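Local coordinates for protein putative mandelate racemase/muconate lactonizing enzyme (Bordetella bronchiseptica, PDB 3DDM) that is of unknown function but belongs to the mandelate racemase/muconate lactonizing enzyme family, pairing an enolase-like N-terminal domain with a TIM-barrel-like C-terminal domain, at residues P156-P159 with E160-V163; Q208-L212 with P213-Q217. The protein carries 1 engineered substitution. All coordinates share one frame; numbering follows the deposited sequence.

Interaction 1. Residues P156-P159 with E160-V163; sequences PENP and EDVV
Asn158 and Pro159 meet Glu160, Asp161, Val162 and Val163 where a loop turns into helix 159-169, the helix that follows barrel strand 146-154. The firm part is the backbone turn on the buried side. Pro159 O accepts from Val163 N at 2.9 Å (N-H...O angle 155°), the first well-formed bond of the helix. Asn158 O takes two weak bonds, from Asp161 N at 3.2 Å and Val162 N at 3.5 Å. A methyl of Val163, CG2, lies beside the carbonyl oxygen of Pro159, while the valine side chain also packs on Ile154 and on Leu196 of helix 182-196. Pro159, in the first turn, has no N-H to leave unpaired; its ring rests on Asn188 and Val192 of that neighbouring helix.

On the solvent side, at Asn158 and Asp161, the contacts are looser. Asn158 stands at the N-cap, yet its side chain makes no capping bond. With CG placed beside the backbone N (chi1 -80°), the amide instead reaches Glu160, whose chain folds back at chi2 and also touches His191 of helix 182-196; ND2 gives Glu160 OE1 a weak bond of 3.3 Å. Amide and carboxylate planes are turned 69° to each other. Asp161 runs side by side with Asn158, its OD2 3.4 Å from Asn158 CB.

The chemistry is therefore that of a helix start held by main-chain acceptors and apolar cover, where two acidic residues, Glu160 and Asp161, sit in the first turn and probably interact favourably with the positive end of the helix dipole.

Interaction 2. Residues Q208-L212 with P213-Q217; sequences QGWDL and PRARQ
An N-cap with a hydrophobic staple opens helix 212-222, the helix that follows strand 202-205 in the barrel domain, and Asp211, Trp210, Arg214 and Ala215 build it. Asp211 is the cap: OD1 accepts from Arg214 N at 3.0 Å with an N-H...O angle of 155°, met nearly along the C-O axis. The carboxylate reaches forward to the first turn because CG sits between the backbone N and the carbonyl carbon (chi1 63°), and it crosses the Pro213 ring, whose CG lies 3.2 Å from OD1. The main chain adds to the grip: Asp211 O accepts from Ala215 N at 3.0 Å, and Leu212 O from Arg216 N at 3.1 Å.

Just before the cap, Trp210 forms the staple with Ala215, CE3 touching CB at 4.0 Å. The indole is buried and leans on Pro233, while Ala215 packs on Leu246 of helix 240-249. Leu212 faces that same helix and runs alongside Arg216, whose guanidinium has a salt bridge to Glu245.

Arg214 crosses the indole at about a right angle. Its chain is extended from CG to NE, carrying the aliphatic part past CD1 and the charged end beyond, to a salt bridge between NH2 and Asp182 OD1. The guanidinium is thus tied at its far end while the tryptophan supports it nearer the backbone. Ring and guanidinium planes are tilted 41° apart, and Trp210 CD1 lies over one guanidinium face, toward its rim, 3.2 Å from Arg214 NE.

Interactions 1 and 2 solve the same problem twice: each is the loop-to-helix junction after a barrel strand, 146-154 for the first and 202-205 for the second. They lie in series along the chain, their centres 23 Å apart and their nearest atoms about 11 Å apart, without touching. Helix 182-196 falls between them in sequence; it packs against interaction 1, and its start reaches interaction 2, so one helix is in contact with both junctions. Both use main-chain acceptors; the second adds a side-chain cap, which Asn158 does not supply in the first. In TIM-barrel enzymes of this superfamily the active site is found at this end of the strands, although neither contact is established as part of it.

Interaction 1. Residues P156-P159 with E160-V163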
loop_
_atom_site.group_PDB
_atom_site.type_symbol
_atom_site.label_atom_id
_atom_site.label_comp_id
_atom_site.label_asym_id
_atom_site.label_seq_id
_atom_site.Cartn_x
_atom_site.Cartn_y
_atom_site.Cartn_z
ATOM N N PRO A 156 27.966 2.350 -6.347
ATOM C CA PRO A 156 28.882 3.491 -6.263
ATOM C C PRO A 156 30.266 3.279 -5.667
ATOM O O PRO A 156 31.155 4.114 -5.870
ATOM C CB PRO A 156 28.078 4.504 -5.454
ATOM C CG PRO A 156 27.362 3.624 -4.496
ATOM C CD PRO A 156 26.847 2.532 -5.402
ATOM N N GLU A 157 30.451 2.188 -4.930
ATOM C CA GLU A 157 31.746 1.918 -4.306
ATOM C C GLU A 157 32.886 1.822 -5.321
ATOM O O GLU A 157 33.854 2.582 -5.249
ATOM C CB GLU A 157 31.682 0.637 -3.473
ATOM C CG GLU A 157 30.788 0.722 -2.228
ATOM C CD GLU A 157 29.308 0.896 -2.562
ATOM O OE1 GLU A 157 28.809 0.167 -3.447
ATOM O OE2 GLU A 157 28.642 1.749 -1.929
ATOM N N ASN A 158 32.773 0.897 -6.268
ATOM C CA ASN A 158 33.810 0.735 -7.284
ATOM C C ASN A 158 33.207 0.452 -8.653
ATOM O O ASN A 158 33.296 -0.661 -9.165
ATOM C CB ASN A 158 34.770 -0.383 -6.875
ATOM C CG ASN A 158 35.794 0.083 -5.844
ATOM O OD1 ASN A 158 36.209 -0.682 -4.965
ATOM N ND2 ASN A 158 36.217 1.345 -5.958
ATOM N N PRO A 159 32.594 1.477 -9.266
ATOM C CA PRO A 159 31.946 1.412 -10.580
ATOM C C PRO A 159 32.832 0.879 -11.706
ATOM O O PRO A 159 32.416 0.008 -12.471
ATOM C CB PRO A 159 31.526 2.862 -10.826
ATOM C CG PRO A 159 31.378 3.418 -9.464
ATOM C CD PRO A 159 32.557 2.854 -8.746
ATOM N N GLU A 160 34.044 1.412 -11.814
ATOM C CA GLU A 160 34.968 0.993 -12.867
ATOM C C GLU A 160 35.259 -0.510 -12.832
ATOM O O GLU A 160 35.452 -1.132 -13.877
ATOM C CB GLU A 160 36.278 1.785 -12.769
ATOM C CG GLU A 160 36.956 1.666 -11.419
ATOM C CD GLU A 160 36.238 2.453 -10.336
ATOM O OE1 GLU A 160 36.359 2.072 -9.143
ATOM O OE2 GLU A 160 35.567 3.456 -10.679
ATOM N N ASP A 161 35.283 -1.086 -11.630
ATOM C CA ASP A 161 35.534 -2.514 -11.466
ATOM C C ASP A 161 34.413 -3.396 -11.998
ATOM O O ASP A 161 34.660 -4.286 -12.810
ATOM C CB ASP A 161 35.773 -2.862 -10.001
ATOM C CG ASP A 161 37.111 -2.362 -9.495
ATOM O OD1 ASP A 161 38.032 -2.179 -10.328
ATOM O OD2 ASP A 161 37.248 -2.168 -8.264
ATOM N N VAL A 162 33.183 -3.168 -11.547
ATOM C CA VAL A 162 32.085 -3.993 -12.027
ATOM C C VAL A 162 31.749 -3.668 -13.481
ATOM O O VAL A 162 31.300 -4.538 -14.223
ATOM C CB VAL A 162 30.810 -3.863 -11.137
ATOM C CG1 VAL A 162 31.143 -3.171 -9.846
ATOM C CG2 VAL A 162 29.714 -3.149 -11.883
ATOM N N VAL A 163 31.966 -2.425 -13.898
ATOM C CA VAL A 163 31.694 -2.067 -15.289
ATOM C C VAL A 163 32.639 -2.866 -16.182
ATOM O O VAL A 163 32.265 -3.320 -17.255
ATOM C CB VAL A 163 31.919 -0.562 -15.558
ATOM C CG1 VAL A 163 32.043 -0.314 -17.060
ATOM C CG2 VAL A 163 30.764 0.247 -14.983
#

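Interaction 2. Residues Q208-L212 with P213-Q217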
loop_
_atom_site.group_PDB
_atom_site.type_symbol
_atom_site.label_atom_id
_atom_site.label_comp_id
_atom_site.label_asym_id
_atom_site.label_seq_id
_atom_site.Cartn_x
_atom_site.Cartn_y
_atom_site.Cartn_z
ATOM N N GLN A 208 14.961 8.633 -6.687
ATOM C CA GLN A 208 14.220 9.638 -5.937
ATOM C C GLN A 208 15.009 10.172 -4.742
ATOM O O GLN A 208 14.420 10.545 -3.731
ATOM C CB GLN A 208 12.919 9.028 -5.420
ATOM C CG GLN A 208 12.053 8.383 -6.470
ATOM C CD GLN A 208 10.908 7.609 -5.854
ATOM O OE1 GLN A 208 11.111 6.586 -5.206
ATOM N NE2 GLN A 208 9.697 8.103 -6.039
ATOM N N GLY A 209 16.330 10.227 -4.846
ATOM C CA GLY A 209 17.117 10.681 -3.713
ATOM C C GLY A 209 17.431 12.159 -3.609
ATOM O O GLY A 209 18.093 12.580 -2.662
ATOM N N TRP A 210 16.959 12.955 -4.561
ATOM C CA TRP A 210 17.242 14.385 -4.539
ATOM C C TRP A 210 15.993 15.251 -4.510
ATOM O O TRP A 210 14.897 14.799 -4.851
ATOM C CB TRP A 210 18.030 14.803 -5.789
ATOM C CG TRP A 210 19.332 14.116 -6.024
ATOM C CD1 TRP A 210 20.289 13.806 -5.093
ATOM C CD2 TRP A 210 19.882 13.760 -7.297
ATOM N NE1 TRP A 210 21.404 13.284 -5.715
ATOM C CE2 TRP A 210 21.183 13.246 -7.066
ATOM C CE3 TRP A 210 19.406 13.830 -8.613
ATOM C CZ2 TRP A 210 22.009 12.808 -8.100
ATOM C CZ3 TRP A 210 20.232 13.394 -9.646
ATOM C CH2 TRP A 210 21.520 12.890 -9.380
ATOM N N ASP A 211 16.170 16.507 -4.095
ATOM C CA ASP A 211 15.076 17.464 -4.126
ATOM C C ASP A 211 15.386 18.312 -5.371
ATOM O O ASP A 211 16.454 18.160 -5.977
ATOM C CB ASP A 211 14.997 18.316 -2.848
ATOM C CG ASP A 211 16.227 19.188 -2.618
ATOM O OD1 ASP A 211 17.000 19.439 -3.574
ATOM O OD2 ASP A 211 16.403 19.641 -1.458
ATOM N N LEU A 212 14.469 19.192 -5.754
ATOM C CA LEU A 212 14.646 19.986 -6.954
ATOM C C LEU A 212 15.959 20.741 -7.109
ATOM O O LEU A 212 16.629 20.616 -8.131
ATOM C CB LEU A 212 13.478 20.954 -7.115
ATOM C CG LEU A 212 13.510 21.804 -8.387
ATOM C CD1 LEU A 212 13.815 20.935 -9.616
ATOM C CD2 LEU A 212 12.178 22.499 -8.534
ATOM N N PRO A 213 16.345 21.548 -6.113
ATOM C CA PRO A 213 17.613 22.263 -6.294
ATOM C C PRO A 213 18.862 21.377 -6.409
ATOM O O PRO A 213 19.834 21.747 -7.075
ATOM C CB PRO A 213 17.645 23.226 -5.101
ATOM C CG PRO A 213 16.790 22.550 -4.077
ATOM C CD PRO A 213 15.655 21.978 -4.886
ATOM N N ARG A 214 18.839 20.203 -5.794
ATOM C CA ARG A 214 19.989 19.306 -5.876
ATOM C C ARG A 214 20.037 18.620 -7.243
ATOM O O ARG A 214 21.108 18.444 -7.823
ATOM C CB ARG A 214 19.911 18.259 -4.768
ATOM C CG ARG A 214 21.176 17.448 -4.531
ATOM C CD ARG A 214 20.966 16.588 -3.288
ATOM N NE ARG A 214 22.000 15.580 -3.070
ATOM C CZ ARG A 214 21.998 14.731 -2.044
ATOM N NH1 ARG A 214 21.017 14.774 -1.146
ATOM N NH2 ARG A 214 22.972 13.837 -1.911
ATOM N N ALA A 215 18.872 18.235 -7.752
ATOM C CA ALA A 215 18.792 17.577 -9.047
ATOM C C ALA A 215 19.290 18.518 -10.132
ATOM O O ALA A 215 20.041 18.113 -11.015
ATOM C CB ALA A 215 17.365 17.164 -9.332
ATOM N N ARG A 216 18.860 19.776 -10.069
ATOM C CA ARG A 216 19.281 20.778 -11.045
ATOM C C ARG A 216 20.801 20.853 -11.006
ATOM O O ARG A 216 21.472 20.758 -12.035
ATOM C CB ARG A 216 18.710 22.160 -10.703
ATOM C CG ARG A 216 17.239 22.367 -11.015
ATOM C CD ARG A 216 16.813 23.805 -10.666
ATOM N NE ARG A 216 17.598 24.807 -11.393
ATOM C CZ ARG A 216 17.235 25.375 -12.541
ATOM N NH1 ARG A 216 16.082 25.057 -13.116
ATOM N NH2 ARG A 216 18.036 26.251 -13.129
ATOM N N GLN A 217 21.327 21.019 -9.797
ATOM C CA GLN A 217 22.765 21.105 -9.576
ATOM C C GLN A 217 23.500 19.879 -10.115
ATOM O O GLN A 217 24.446 20.013 -10.889
ATOM C CB GLN A 217 23.043 21.247 -8.084
ATOM C CG GLN A 217 24.501 21.303 -7.734
ATOM C CD GLN A 217 24.741 20.977 -6.273
ATOM O OE1 GLN A 217 24.281 21.693 -5.376
ATOM N NE2 GLN A 217 25.455 19.879 -6.025
#